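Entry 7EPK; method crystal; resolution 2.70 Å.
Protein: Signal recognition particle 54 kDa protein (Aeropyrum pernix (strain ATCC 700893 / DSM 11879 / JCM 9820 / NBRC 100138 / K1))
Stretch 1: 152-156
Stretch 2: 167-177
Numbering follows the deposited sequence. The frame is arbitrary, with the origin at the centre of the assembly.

Stretch 1, residues 152-156: AMFYG
Stretch 2 167-177: RRGLEDLLSRG

The extended segment Met153-Gly156 runs nearly antiparallel to the helix that begins before Arg167 and carries Gly169, Asp172 and Leu173; their axes cross at 153° and approach to 7.8 Å. The CA atoms of Tyr155 and Gly169 lie 5.2 Å apart, those of Met153 and Leu173 7.3 Å. Extended phi/psi values (-61/166 at Met153, -143/154 at Phe154, -161/135 at Tyr155) alternate the side chains: Met153 and Tyr155 point toward the helix, Phe154 away.

Tyr155 (chi1 178°, t; chi2 -71°) lays one ring face over the backbone at Gly169, with CD1 3.1 Å from Gly169 CA. Glycine suits this place, since an ideal CB would sit only 3.0 Å from Tyr155 CD1. Leu173 (m, t) starts sideways, but its end comes nearer, bringing CD2 within 3.5 Å of Met153 CB in an apolar contact. Met153 is m, t, t, an extended chain whose CE reaches 3.1 Å from Arg176 O.

Arg176 (m, t, p; chi4 -166°) folds its guanidinium back, one face over Met153 CB. Its NH1 donates to Phe154 O (3.0 Å, 157°), giving the strand carbonyl a partner, and forms a very short salt bridge with Asp172 OD2 (2.4 Å). Asp172 (chi1 176°, t; chi2 79°), one helical turn earlier, thus helps anchor the arginine that ties helix to strand.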

# COMPACT_ATOMS: atom_id res chain seq x y z
N ALA A 152 -20.59 -19.55 7.07
CA ALA A 152 -20.76 -18.66 8.25
C ALA A 152 -22.11 -18.94 8.89
O ALA A 152 -23.08 -19.18 8.13
CB ALA A 152 -20.65 -17.21 7.82
N MET A 153 -22.18 -18.85 10.22
CA MET A 153 -23.44 -19.00 10.99
C MET A 153 -24.42 -17.90 10.56
O MET A 153 -24.01 -16.96 9.86
CB MET A 153 -23.20 -18.91 12.50
CG MET A 153 -22.25 -19.97 13.02
SD MET A 153 -21.81 -19.72 14.77
CE MET A 153 -20.35 -20.77 14.85
N PHE A 154 -25.69 -18.05 10.92
CA PHE A 154 -26.78 -17.13 10.50
C PHE A 154 -27.76 -16.94 11.65
O PHE A 154 -27.88 -17.80 12.54
CB PHE A 154 -27.50 -17.66 9.26
CG PHE A 154 -28.73 -16.87 8.85
CD1 PHE A 154 -28.63 -15.79 7.99
CD2 PHE A 154 -29.99 -17.24 9.30
CE1 PHE A 154 -29.76 -15.09 7.61
CE2 PHE A 154 -31.12 -16.53 8.92
CZ PHE A 154 -31.00 -15.45 8.08
N TYR A 155 -28.43 -15.79 11.63
CA TYR A 155 -29.61 -15.50 12.46
C TYR A 155 -30.36 -14.34 11.83
O TYR A 155 -29.72 -13.36 11.45
CB TYR A 155 -29.21 -15.16 13.89
CG TYR A 155 -30.39 -14.82 14.74
CD1 TYR A 155 -31.07 -13.63 14.56
CD2 TYR A 155 -30.88 -15.71 15.69
CE1 TYR A 155 -32.17 -13.30 15.34
CE2 TYR A 155 -31.98 -15.40 16.47
CZ TYR A 155 -32.62 -14.19 16.30
OH TYR A 155 -33.69 -13.83 17.05
N GLY A 156 -31.68 -14.47 11.74
CA GLY A 156 -32.59 -13.45 11.20
C GLY A 156 -34.02 -13.64 11.68
O GLY A 156 -34.35 -14.69 12.21
N ARG A 167 -30.26 -6.91 17.84
CA ARG A 167 -29.73 -7.26 19.19
C ARG A 167 -29.84 -8.77 19.39
O ARG A 167 -28.94 -9.36 19.96
CB ARG A 167 -30.45 -6.56 20.33
CG ARG A 167 -29.55 -6.35 21.53
CD ARG A 167 -30.31 -6.11 22.82
NE ARG A 167 -30.79 -7.37 23.38
CZ ARG A 167 -32.06 -7.73 23.55
NH1 ARG A 167 -32.34 -8.91 24.07
NH2 ARG A 167 -33.05 -6.92 23.21
N ARG A 168 -30.93 -9.38 18.95
CA ARG A 168 -31.15 -10.82 19.21
C ARG A 168 -30.10 -11.59 18.41
O ARG A 168 -29.40 -12.43 19.01
CB ARG A 168 -32.61 -11.18 18.92
CG ARG A 168 -33.21 -12.23 19.84
CD ARG A 168 -34.72 -12.28 19.66
NE ARG A 168 -35.37 -11.02 20.05
CZ ARG A 168 -36.21 -10.29 19.31
NH1 ARG A 168 -36.57 -10.69 18.10
NH2 ARG A 168 -36.73 -9.18 19.80
N GLY A 169 -29.96 -11.29 17.11
CA GLY A 169 -29.00 -11.95 16.19
C GLY A 169 -27.55 -11.82 16.66
O GLY A 169 -26.74 -12.75 16.44
N LEU A 170 -27.24 -10.69 17.31
CA LEU A 170 -25.92 -10.43 17.90
C LEU A 170 -25.73 -11.40 19.06
O LEU A 170 -24.73 -12.15 19.06
CB LEU A 170 -25.84 -8.98 18.37
CG LEU A 170 -24.46 -8.54 18.87
CD1 LEU A 170 -23.43 -8.86 17.82
CD2 LEU A 170 -24.41 -7.06 19.22
N GLU A 171 -26.67 -11.43 20.00
CA GLU A 171 -26.54 -12.29 21.21
C GLU A 171 -26.45 -13.75 20.75
O GLU A 171 -25.56 -14.48 21.26
CB GLU A 171 -27.65 -11.97 22.21
CG GLU A 171 -27.29 -10.81 23.13
CD GLU A 171 -25.91 -10.87 23.79
OE1 GLU A 171 -25.47 -12.00 24.18
OE2 GLU A 171 -25.26 -9.79 23.89
N ASP A 172 -27.25 -14.16 19.78
CA ASP A 172 -27.32 -15.58 19.37
C ASP A 172 -25.94 -16.05 18.92
O ASP A 172 -25.50 -17.13 19.38
CB ASP A 172 -28.32 -15.81 18.23
CG ASP A 172 -28.29 -17.25 17.76
OD1 ASP A 172 -28.91 -18.09 18.46
OD2 ASP A 172 -27.62 -17.52 16.74
N LEU A 173 -25.30 -15.24 18.06
CA LEU A 173 -24.03 -15.54 17.35
C LEU A 173 -22.84 -15.40 18.29
O LEU A 173 -21.90 -16.19 18.18
CB LEU A 173 -23.93 -14.57 16.17
CG LEU A 173 -24.87 -14.85 15.00
CD1 LEU A 173 -24.79 -13.73 13.97
CD2 LEU A 173 -24.56 -16.20 14.34
N LEU A 174 -22.85 -14.43 19.19
CA LEU A 174 -21.82 -14.34 20.26
C LEU A 174 -21.86 -15.62 21.11
O LEU A 174 -20.77 -16.14 21.40
CB LEU A 174 -22.04 -13.07 21.08
CG LEU A 174 -21.21 -11.86 20.63
CD1 LEU A 174 -20.58 -12.05 19.26
CD2 LEU A 174 -22.05 -10.59 20.63
N SER A 175 -23.06 -16.13 21.44
CA SER A 175 -23.32 -17.36 22.24
C SER A 175 -22.69 -18.58 21.56
O SER A 175 -22.24 -19.48 22.31
CB SER A 175 -24.78 -17.61 22.41
OG SER A 175 -25.35 -16.59 23.21
N ARG A 176 -22.67 -18.59 20.22
CA ARG A 176 -22.20 -19.71 19.36
C ARG A 176 -20.75 -19.44 18.91
O ARG A 176 -20.30 -20.06 17.91
CB ARG A 176 -23.17 -19.87 18.18
CG ARG A 176 -24.62 -20.07 18.61
CD ARG A 176 -25.67 -19.65 17.60
NE ARG A 176 -25.57 -20.47 16.39
CZ ARG A 176 -26.15 -20.20 15.22
NH1 ARG A 176 -26.90 -19.12 15.06
NH2 ARG A 176 -25.95 -21.02 14.21
N GLY A 177 -20.07 -18.51 19.60
CA GLY A 177 -18.63 -18.18 19.47
C GLY A 177 -18.25 -17.44 18.18
O GLY A 177 -17.07 -17.58 17.77